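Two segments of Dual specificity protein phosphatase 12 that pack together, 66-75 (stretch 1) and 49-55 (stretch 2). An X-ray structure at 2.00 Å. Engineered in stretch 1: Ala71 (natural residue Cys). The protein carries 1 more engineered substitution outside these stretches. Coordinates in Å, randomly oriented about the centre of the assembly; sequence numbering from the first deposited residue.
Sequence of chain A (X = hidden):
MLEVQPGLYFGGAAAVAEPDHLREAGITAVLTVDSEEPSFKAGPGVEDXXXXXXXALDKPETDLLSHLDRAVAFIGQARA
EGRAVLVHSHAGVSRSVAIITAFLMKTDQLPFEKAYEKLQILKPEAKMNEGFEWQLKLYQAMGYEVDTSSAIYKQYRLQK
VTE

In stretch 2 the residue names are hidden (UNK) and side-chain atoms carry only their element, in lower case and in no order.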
ATOM      1  N   SER A  66      -5.972  -4.627   8.459  1.00 15.39           N
ATOM      2  CA  SER A  66      -6.586  -5.918   8.181  1.00 17.69           C
ATOM      3  C   SER A  66      -6.407  -6.349   6.725  1.00 19.36           C
ATOM      4  O   SER A  66      -6.483  -7.534   6.420  1.00 16.32           O
ATOM      5  CB  SER A  66      -8.077  -5.882   8.545  1.00 22.22           C
ATOM      6  OG  SER A  66      -8.245  -5.688   9.950  1.00 25.99           O
ATOM      7  N   HIS A  67      -6.154  -5.385   5.839  1.00 18.10           N
ATOM      8  CA  HIS A  67      -5.979  -5.656   4.401  1.00 17.47           C
ATOM      9  C   HIS A  67      -4.529  -5.749   3.922  1.00 18.67           C
ATOM     10  O   HIS A  67      -4.281  -6.014   2.738  1.00 15.17           O
ATOM     11  CB  HIS A  67      -6.700  -4.581   3.579  1.00 15.07           C
ATOM     12  CG  HIS A  67      -8.148  -4.467   3.902  1.00 23.00           C
ATOM     13  ND1 HIS A  67      -8.621  -3.651   4.908  1.00 36.45           N
ATOM     14  CD2 HIS A  67      -9.229  -5.106   3.399  1.00 24.31           C
ATOM     15  CE1 HIS A  67      -9.934  -3.765   4.980  1.00 32.58           C
ATOM     16  NE2 HIS A  67     -10.329  -4.642   4.077  1.00 33.94           N
ATOM     17  N   LEU A  68      -3.573  -5.536   4.824  1.00 16.25           N
ATOM     18  CA  LEU A  68      -2.176  -5.410   4.424  1.00 15.80           C
ATOM     19  C   LEU A  68      -1.564  -6.685   3.848  1.00 18.26           C
ATOM     20  O   LEU A  68      -0.816  -6.615   2.885  1.00 19.67           O
ATOM     21  CB  LEU A  68      -1.294  -4.876   5.577  1.00 13.69           C
ATOM     22  CG  LEU A  68      -1.543  -3.433   6.023  1.00 16.47           C
ATOM     23  CD1 LEU A  68      -0.621  -3.043   7.217  1.00 17.50           C
ATOM     24  CD2 LEU A  68      -1.396  -2.465   4.840  1.00 19.07           C
ATOM     25  N   ASP A  69      -1.841  -7.843   4.442  1.00 15.54           N
ATOM     26  CA  ASP A  69      -1.308  -9.077   3.885  1.00 15.44           C
ATOM     27  C   ASP A  69      -1.853  -9.357   2.472  1.00 16.33           C
ATOM     28  O   ASP A  69      -1.100  -9.784   1.616  1.00 14.99           O
ATOM     29  CB  ASP A  69      -1.544 -10.269   4.807  1.00 22.09           C
ATOM     30  CG  ASP A  69      -0.538 -10.330   5.973  1.00 23.03           C
ATOM     31  OD1 ASP A  69      -0.801 -11.063   6.936  1.00 27.49           O
ATOM     32  OD2 ASP A  69       0.507  -9.652   5.929  1.00 19.76           O
ATOM     33  N   ARG A  70      -3.139  -9.087   2.235  1.00 14.47           N
ATOM     34  CA  ARG A  70      -3.739  -9.238   0.894  1.00 17.39           C
ATOM     35  C   ARG A  70      -3.083  -8.287  -0.110  1.00 20.75           C
ATOM     36  O   ARG A  70      -2.746  -8.662  -1.239  1.00 15.42           O
ATOM     37  CB  ARG A  70      -5.235  -8.913   0.941  1.00 17.46           C
ATOM     38  CG  ARG A  70      -6.145  -9.961   1.601  1.00 19.84           C
ATOM     39  CD  ARG A  70      -7.536  -9.320   1.889  1.00 23.60           C
ATOM     40  NE  ARG A  70      -8.547 -10.317   2.216  1.00 32.30           N
ATOM     41  CZ  ARG A  70      -9.863 -10.090   2.276  1.00 41.32           C
ATOM     42  NH1 ARG A  70     -10.373  -8.880   2.035  1.00 39.90           N
ATOM     43  NH2 ARG A  70     -10.683 -11.089   2.584  1.00 33.05           N
ATOM     44  N   ALA A  71      -2.903  -7.046   0.304  1.00 15.75           N
ATOM     45  CA  ALA A  71      -2.325  -6.039  -0.568  1.00 15.03           C
ATOM     46  C   ALA A  71      -0.888  -6.411  -0.897  1.00 13.30           C
ATOM     47  O   ALA A  71      -0.483  -6.387  -2.062  1.00 16.86           O
ATOM     48  CB  ALA A  71      -2.368  -4.673   0.119  1.00 14.92           C
ATOM     49  N   VAL A  72      -0.112  -6.734   0.137  1.00 16.73           N
ATOM     50  CA  VAL A  72       1.293  -7.099  -0.050  1.00 16.30           C
ATOM     51  C   VAL A  72       1.441  -8.372  -0.909  1.00 20.01           C
ATOM     52  O   VAL A  72       2.351  -8.465  -1.743  1.00 18.90           O
ATOM     53  CB  VAL A  72       2.029  -7.258   1.293  1.00 17.58           C
ATOM     54  CG1 VAL A  72       3.423  -7.886   1.070  1.00 16.17           C
ATOM     55  CG2 VAL A  72       2.121  -5.873   2.015  1.00 13.73           C
ATOM     56  N   ALA A  73       0.544  -9.333  -0.708  1.00 15.30           N
ATOM     57  CA  ALA A  73       0.538 -10.568  -1.503  1.00 17.23           C
ATOM     58  C   ALA A  73       0.253 -10.288  -2.988  1.00 14.15           C
ATOM     59  O   ALA A  73       0.840 -10.921  -3.875  1.00 16.96           O
ATOM     60  CB  ALA A  73      -0.481 -11.564  -0.941  1.00 18.60           C
ATOM     61  N   PHE A  74      -0.645  -9.348  -3.259  1.00 19.12           N
ATOM     62  CA  PHE A  74      -0.968  -8.994  -4.646  1.00 18.64           C
ATOM     63  C   PHE A  74       0.264  -8.416  -5.321  1.00 16.72           C
ATOM     64  O   PHE A  74       0.626  -8.792  -6.437  1.00 14.85           O
ATOM     65  CB  PHE A  74      -2.098  -7.965  -4.690  1.00 17.79           C
ATOM     66  CG  PHE A  74      -2.396  -7.453  -6.076  1.00 15.58           C
ATOM     67  CD1 PHE A  74      -1.939  -6.214  -6.484  1.00 16.85           C
ATOM     68  CD2 PHE A  74      -3.117  -8.231  -6.979  1.00 14.10           C
ATOM     69  CE1 PHE A  74      -2.213  -5.740  -7.777  1.00 19.09           C
ATOM     70  CE2 PHE A  74      -3.404  -7.764  -8.250  1.00 14.76           C
ATOM     71  CZ  PHE A  74      -2.942  -6.523  -8.652  1.00 18.30           C
ATOM     72  N   ILE A  75       0.920  -7.502  -4.624  1.00 16.63           N
ATOM     73  CA  ILE A  75       2.075  -6.837  -5.196  1.00 19.92           C
ATOM     74  C   ILE A  75       3.207  -7.843  -5.367  1.00 21.07           C
ATOM     75  O   ILE A  75       3.856  -7.882  -6.415  1.00 18.42           O
ATOM     76  CB  ILE A  75       2.562  -5.687  -4.317  1.00 17.84           C
ATOM     77  CG1 ILE A  75       1.444  -4.645  -4.149  1.00 17.13           C
ATOM     78  CG2 ILE A  75       3.816  -5.057  -4.963  1.00 18.47           C
ATOM     79  CD1 ILE A  75       1.734  -3.606  -3.055  1.00 18.85           C
ATOM     80  N   UNK A  49      -4.632  -7.390 -17.773  1.00 20.53           N
ATOM     81  CA  UNK A  49      -4.382  -6.522 -16.618  1.00 23.19           C
ATOM     82  C   UNK A  49      -4.941  -7.125 -15.333  1.00 20.07           C
ATOM     83  O   UNK A  49      -6.110  -7.516 -15.297  1.00 18.83           O
ATOM     84  c   UNK A  49      -5.235  -2.931 -17.899  1.00 54.36           C
ATOM     85  c   UNK A  49      -5.069  -5.175 -16.847  1.00 33.71           C
ATOM     86  c   UNK A  49      -4.273  -3.956 -17.304  1.00 49.83           C
ATOM     87  c   UNK A  49      -3.193  -4.328 -18.303  1.00 48.90           C
ATOM     88  N   UNK A  50      -4.119  -7.190 -14.285  1.00 17.65           N
ATOM     89  CA  UNK A  50      -4.569  -7.648 -12.966  1.00 15.45           C
ATOM     90  C   UNK A  50      -4.814  -6.447 -12.057  1.00 21.33           C
ATOM     91  O   UNK A  50      -4.040  -5.496 -12.064  1.00 19.24           O
ATOM     92  c   UNK A  50      -3.824 -11.061 -12.460  1.00 20.54           C
ATOM     93  c   UNK A  50      -2.071 -12.222 -15.388  1.00 24.31           C
ATOM     94  n   UNK A  50      -3.441 -12.094 -13.295  1.00 23.39           N
ATOM     95  c   UNK A  50      -3.324  -9.876 -12.925  1.00 19.25           C
ATOM     96  c   UNK A  50      -3.501  -8.525 -12.310  1.00 16.28           C
ATOM     97  c   UNK A  50      -2.576 -10.189 -14.112  1.00 19.66           C
ATOM     98  c   UNK A  50      -1.231 -10.063 -16.090  1.00 22.03           C
ATOM     99  c   UNK A  50      -1.355 -11.447 -16.267  1.00 29.27           C
ATOM    100  c   UNK A  50      -1.845  -9.425 -15.030  1.00 18.63           C
ATOM    101  c   UNK A  50      -2.680 -11.583 -14.313  1.00 22.61           C
ATOM    102  N   UNK A  51      -5.878  -6.497 -11.257  1.00 16.43           N
ATOM    103  CA  UNK A  51      -6.183  -5.415 -10.337  1.00 16.17           C
ATOM    104  C   UNK A  51      -6.561  -5.951  -8.969  1.00 15.64           C
ATOM    105  O   UNK A  51      -7.072  -7.065  -8.843  1.00 17.22           O
ATOM    106  n   UNK A  51      -8.121  -2.206 -13.803  1.00 46.14           N
ATOM    107  c   UNK A  51      -7.054  -3.725 -12.122  1.00 21.15           C
ATOM    108  c   UNK A  51      -7.766  -0.923 -13.782  1.00 54.56           C
ATOM    109  c   UNK A  51      -7.353  -4.567 -10.863  1.00 21.82           C
ATOM    110  n   UNK A  51      -7.559  -0.314 -12.622  1.00 57.42           N
ATOM    111  c   UNK A  51      -8.321  -3.020 -12.606  1.00 26.06           C
ATOM    112  n   UNK A  51      -7.612  -0.248 -14.917  1.00 47.96           N
ATOM    113  N   UNK A  52      -6.296  -5.147  -7.949  1.00 15.53           N
ATOM    114  CA  UNK A  52      -6.852  -5.368  -6.622  1.00 15.78           C
ATOM    115  C   UNK A  52      -7.379  -4.028  -6.122  1.00 19.68           C
ATOM    116  O   UNK A  52      -6.654  -3.019  -6.085  1.00 14.81           O
ATOM    117  c   UNK A  52      -7.401  -6.906  -4.004  1.00 20.42           C
ATOM    118  c   UNK A  52      -6.239  -5.951  -4.195  1.00 17.48           C
ATOM    119  c   UNK A  52      -5.083  -6.314  -3.275  1.00 15.17           C
ATOM    120  c   UNK A  52      -5.786  -5.909  -5.658  1.00 13.25           C
ATOM    121  N   UNK A  53      -8.649  -4.009  -5.756  1.00 15.67           N
ATOM    122  CA  UNK A  53      -9.234  -2.814  -5.174  1.00 19.11           C
ATOM    123  C   UNK A  53      -9.386  -2.960  -3.656  1.00 21.37           C
ATOM    124  O   UNK A  53     -10.004  -3.898  -3.183  1.00 17.52           O
ATOM    125  c   UNK A  53     -12.780   0.637  -3.923  1.00 26.39           C
ATOM    126  c   UNK A  53     -10.791  -0.163  -5.001  1.00 18.52           C
ATOM    127  c   UNK A  53     -12.652  -1.625  -4.717  1.00 25.95           C
ATOM    128  c   UNK A  53     -11.358  -1.415  -5.165  1.00 21.43           C
ATOM    129  c   UNK A  53     -10.585  -2.523  -5.835  1.00 18.58           C
ATOM    130  c   UNK A  53     -11.487   0.857  -4.374  1.00 22.77           C
ATOM    131  c   UNK A  53     -13.362  -0.606  -4.094  1.00 30.86           C
ATOM    132  N   UNK A  54      -8.807  -2.030  -2.903  1.00 22.00           N
ATOM    133  CA  UNK A  54      -8.893  -2.039  -1.447  1.00 23.95           C
ATOM    134  C   UNK A  54      -9.652  -0.776  -1.044  1.00 20.03           C
ATOM    135  O   UNK A  54      -9.087   0.316  -1.050  1.00 19.76           O
ATOM    136  c   UNK A  54      -7.484  -2.066  -0.786  1.00 18.81           C
ATOM    137  c   UNK A  54      -7.587  -1.894   0.738  1.00 23.14           C
ATOM    138  c   UNK A  54      -6.735  -3.397  -1.137  1.00 15.78           C
ATOM    139  N   UNK A  55     -10.952  -0.916  -0.755  1.00 19.34           N
ATOM    140  CA  UNK A  55     -11.783   0.261  -0.472  1.00 22.29           C
ATOM    141  C   UNK A  55     -11.400   0.835   0.870  1.00 24.51           C
ATOM    142  O   UNK A  55     -11.372   0.111   1.860  1.00 28.91           O
ATOM    143  c   UNK A  55     -13.213  -0.299  -0.449  1.00 27.80           C
ATOM    144  c   UNK A  55     -13.043  -1.756  -0.131  1.00 29.33           C
ATOM    145  c   UNK A  55     -11.741  -2.163  -0.782  1.00 25.30           C
TER

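Position 49 carries four side-chain carbons, forked at the second: the first, bonded to CA, leads to a carbon bearing two methyls. None of these atoms comes within 4.5 Å of stretch 1, so the identification rests on the atoms alone. The pattern is that of leucine, Leu49.

Position 50 has one carbon followed by fused five- and six-membered rings holding eight carbons and one nitrogen. Its CA-to-CB bond points toward the helix and CB lies 4.1 Å from Phe74 CE2, but the ring system then leads away. The backbone adds the shorter approach: O of position 50 is 3.7 Å from Phe74 CZ, at the edge of the phenyl ring and near its plane. The fused rings are an indole, and the residue is Trp50.

At position 51 three carbons, a nitrogen and a carbon carrying two more nitrogens make up the side chain. The CA-to-CB bond points away from stretch 1, and what touches the helix is main chain, with C of position 51 lying 3.7 Å from Phe74 CZ. A chain ending in a guanidinium identifies Arg51.

Position 52 again shows four carbons forked at the second, but here the CA-to-CB bond points toward the helix. CB sits over the face of the Phe74 ring, 3.7 Å from the centroid and 10° off the normal, a CH-pi contact, and one terminal methyl reaches the helix backbone. This is Leu52, with chi1 t and chi2 p. That methyl, CD2 of Leu52, lies 3.7 Å from Phe74 CB, 3.9 Å from Ala71 CA and 3.9 Å from Arg70 O.

Position 53 has one carbon and a six-carbon ring, and its side chain makes no contact with stretch 1 within 4.5 Å. It is Phe53.

Position 54 bears one carbon carrying two others. One of those methyls lies 4.0 Å from His67 CB and meets the imidazole obliquely. The fork is that of valine, and the methyl is CG1 of Val54.

Position 55 has three carbons closing a ring onto the backbone nitrogen, with no contact to stretch 1 within 4.5 Å. It is Pro55.

The helix axis runs nearly antiparallel to the strand, at 163° and 9.6 Å at closest approach. Alternation along the strand turns the CA-to-CB bonds of Trp50, Leu52 and Val54 toward stretch 1, where Phe74, and His67 seven residues earlier, face them. Leu52 packs on Phe74, and its CD2 also reaches the backbone of Arg70 and of engineered Ala71, whose CB points sideways; Val54 meets His67 separately. With no hydrogen bond across the stretches, the 327 Å² interface rests on van der Waals packing, largely apolar, with the Phe74 ring also against strand backbone, and centred on the Leu52–Phe74 pair.

Stretch 2 (49-55) LWRLFVP
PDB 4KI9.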